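Local structure of metallo-beta-lactamase 1 (Acinetobacter baumannii, 5MMD) at residues 33-38 and 197-202. The protein probably hydrolyses beta-lactam antibiotics to substituted beta-amino acids, using zinc ions held at its active site. Sequence-based numbering, arbitrary orientation.
Sequences SSNGLV and VVPGHG. With ZN (zinc ion), chain C.
Asn35 ND2 and His201 ND1 make the side-chain hydrogen bonds across this contact, which joins the two beta-sheets of the alpha-beta/beta-alpha metallo-beta-lactamase sandwich beside the zinc site. Strand 32-41 of the larger sheet meets the turn that follows strand 196-199, an edge strand of the smaller sheet. The tight part is polar and centres on the buried Asn35. Backbone N of Asn35 donates to Gly200 O at 2.8 Å in a nearly straight bond. With CG anti to its carbonyl carbon (chi1 -60°), the Asn35 side chain is directed at the turn, ND2 lying between two carbonyls, and both its N-H groups are used: one goes to Gly202 O at 2.8 Å, the other to Pro199 O at 3.0 Å. Both acceptors lie close to the amide plane, although ND2 sits above the carbonyl plane of Pro199; this two-way grip fixes the rotation of the amide. Its OD1 accepts from Lys21 NZ. Lys83 NZ bonds Gly200 O, Asn35 O and Ser34 OG, so the lysine ties the turn to the strand. Packing is looser toward Leu37, whose CD2 merely touches Val198 CG2 at 4.2 Å, and at the partly exposed Ser33 end a water mediates between Ser33 OG, Asn35 OD1 and Gly202 N. The His201 ring bridges protein and metal: NE2 binds zinc at 2.2 Å, alongside Asp82, Cys159 and a water, while Ser33 O acts as second-shell acceptor, probably making the imidazole a stronger zinc donor. His201 ND1 donates to Ser33 O at 2.7 Å, the oxygen lying 1° out of the ring plane.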
ATOM      1  N   SER A  33      10.751  -5.561   6.124  1.00 14.90           N
ATOM      2  CA  SER A  33      10.573  -5.284   4.711  1.00 11.69           C
ATOM      3  C   SER A  33       9.173  -4.681   4.482  1.00 11.12           C
ATOM      4  O   SER A  33       8.262  -4.900   5.263  1.00 11.14           O
ATOM      5  CB  SER A  33      10.740  -6.553   3.870  1.00 13.21           C
ATOM      6  OG  SER A  33       9.717  -7.493   4.159  1.00 13.54           O
ATOM      7  N   SER A  34       9.005  -4.018   3.360  1.00 10.27           N
ATOM      8  CA  SER A  34       7.718  -3.402   3.012  1.00 10.43           C
ATOM      9  C   SER A  34       7.395  -3.674   1.568  1.00  9.84           C
ATOM     10  O   SER A  34       8.294  -3.598   0.752  1.00 11.60           O
ATOM     11  CB  SER A  34       7.776  -1.905   3.271  1.00 10.18           C
ATOM     12  OG  SER A  34       6.727  -1.210   2.592  1.00 10.41           O
ATOM     13  N   ASN A  35       6.126  -3.960   1.268  1.00  8.96           N
ATOM     14  CA  ASN A  35       5.672  -4.276  -0.090  1.00  9.38           C
ATOM     15  C   ASN A  35       5.013  -3.085  -0.781  1.00 10.14           C
ATOM     16  O   ASN A  35       4.391  -2.258  -0.134  1.00  7.99           O
ATOM     17  CB  ASN A  35       4.642  -5.403  -0.097  1.00 10.62           C
ATOM     18  CG  ASN A  35       5.174  -6.695   0.485  1.00 10.88           C
ATOM     19  OD1 ASN A  35       6.347  -7.020   0.361  1.00 11.93           O
ATOM     20  ND2 ASN A  35       4.294  -7.437   1.139  1.00 12.40           N
ATOM     21  N   GLY A  36       5.121  -3.049  -2.095  1.00 10.21           N
ATOM     22  CA  GLY A  36       4.251  -2.194  -2.902  1.00  9.24           C
ATOM     23  C   GLY A  36       4.079  -2.889  -4.248  1.00  8.60           C
ATOM     24  O   GLY A  36       4.583  -4.005  -4.406  1.00  9.70           O
ATOM     25  N   LEU A  37       3.354  -2.279  -5.187  1.00  9.94           N
ATOM     26  CA  LEU A  37       3.238  -2.867  -6.526  1.00 11.16           C
ATOM     27  C   LEU A  37       3.669  -1.902  -7.607  1.00 11.43           C
ATOM     28  O   LEU A  37       3.648  -0.687  -7.449  1.00 11.54           O
ATOM     29  CB  LEU A  37       1.806  -3.330  -6.818  1.00 11.61           C
ATOM     30  CG  LEU A  37       1.156  -4.392  -5.912  1.00 10.79           C
ATOM     31  CD1 LEU A  37      -0.304  -4.645  -6.252  1.00 12.55           C
ATOM     32  CD2 LEU A  37       1.920  -5.725  -5.969  1.00 12.26           C
ATOM     33  N   VAL A  38       4.015  -2.473  -8.748  1.00 12.29           N
ATOM     34  CA  VAL A  38       4.054  -1.722  -9.977  1.00 13.43           C
ATOM     35  C   VAL A  38       3.023  -2.413 -10.888  1.00 13.46           C
ATOM     36  O   VAL A  38       3.080  -3.632 -11.137  1.00 13.79           O
ATOM     37  CB  VAL A  38       5.464  -1.691 -10.628  1.00 13.96           C
ATOM     38  CG1 VAL A  38       5.455  -0.831 -11.896  1.00 14.71           C
ATOM     39  CG2 VAL A  38       6.490  -1.210  -9.666  1.00 13.60           C
ATOM     40  N   VAL A 197      -4.245 -11.349  -2.826  1.00 14.21           N
ATOM     41  CA  VAL A 197      -4.214 -10.267  -1.856  1.00 13.35           C
ATOM     42  C   VAL A 197      -2.773 -10.035  -1.397  1.00 12.54           C
ATOM     43  O   VAL A 197      -2.044 -10.980  -1.054  1.00 12.40           O
ATOM     44  CB  VAL A 197      -5.116 -10.574  -0.683  1.00 14.36           C
ATOM     45  CG1 VAL A 197      -5.044  -9.443   0.313  1.00 12.59           C
ATOM     46  CG2 VAL A 197      -6.555 -10.784  -1.154  1.00 15.59           C
ATOM     47  N   VAL A 198      -2.366  -8.776  -1.439  1.00 10.99           N
ATOM     48  CA  VAL A 198      -1.012  -8.343  -1.151  1.00 11.43           C
ATOM     49  C   VAL A 198      -1.025  -7.528   0.149  1.00 10.81           C
ATOM     50  O   VAL A 198      -1.602  -6.432   0.189  1.00 11.11           O
ATOM     51  CB  VAL A 198      -0.443  -7.495  -2.305  1.00 11.17           C
ATOM     52  CG1 VAL A 198       0.980  -6.988  -2.006  1.00 10.13           C
ATOM     53  CG2 VAL A 198      -0.488  -8.255  -3.599  1.00 11.57           C
ATOM     54  N   PRO A 199      -0.400  -8.060   1.218  1.00 10.60           N
ATOM     55  CA  PRO A 199      -0.356  -7.329   2.475  1.00 10.69           C
ATOM     56  C   PRO A 199       0.723  -6.256   2.408  1.00 10.30           C
ATOM     57  O   PRO A 199       1.558  -6.350   1.516  1.00 10.95           O
ATOM     58  CB  PRO A 199      -0.011  -8.424   3.488  1.00 11.32           C
ATOM     59  CG  PRO A 199       0.921  -9.316   2.719  1.00 12.01           C
ATOM     60  CD  PRO A 199       0.340  -9.334   1.302  1.00 12.30           C
ATOM     61  N   GLY A 200       0.708  -5.274   3.307  1.00 10.29           N
ATOM     62  CA  GLY A 200       1.728  -4.239   3.316  1.00 10.25           C
ATOM     63  C   GLY A 200       3.098  -4.759   3.698  1.00 11.17           C
ATOM     64  O   GLY A 200       4.124  -4.218   3.266  1.00 10.81           O
ATOM     65  N   HIS A 201       3.083  -5.841   4.481  1.00 12.22           N
ATOM     66  CA  HIS A 201       4.265  -6.514   5.032  1.00 12.44           C
ATOM     67  C   HIS A 201       4.028  -8.020   4.954  1.00 12.01           C
ATOM     68  O   HIS A 201       2.966  -8.526   5.386  1.00 11.04           O
ATOM     69  CB  HIS A 201       4.507  -6.080   6.479  1.00 12.85           C
ATOM     70  CG  HIS A 201       4.743  -4.616   6.629  1.00 12.15           C
ATOM     71  ND1 HIS A 201       5.938  -4.020   6.265  1.00 13.45           N
ATOM     72  CD2 HIS A 201       3.937  -3.606   7.050  1.00 12.16           C
ATOM     73  CE1 HIS A 201       5.863  -2.723   6.497  1.00 13.84           C
ATOM     74  NE2 HIS A 201       4.662  -2.449   6.981  1.00 11.77           N
ATOM     75  N   GLY A 202       5.000  -8.721   4.382  1.00 12.70           N
ATOM     76  CA  GLY A 202       4.957 -10.186   4.312  1.00 13.84           C
ATOM     77  C   GLY A 202       4.589 -10.765   2.961  1.00 14.10           C
ATOM     78  O   GLY A 202       4.699 -10.107   1.928  1.00 12.07           O
TER
HETATM   79 ZN    ZN C 401       3.507  -0.592   6.977  0.95 15.81          ZN
HETATM   80  O   HOH W   1       7.125  -7.123   3.015  1.00 14.84           O
HETATM   81  O   HOH W   2       3.280   0.952   8.331  1.00 15.13           O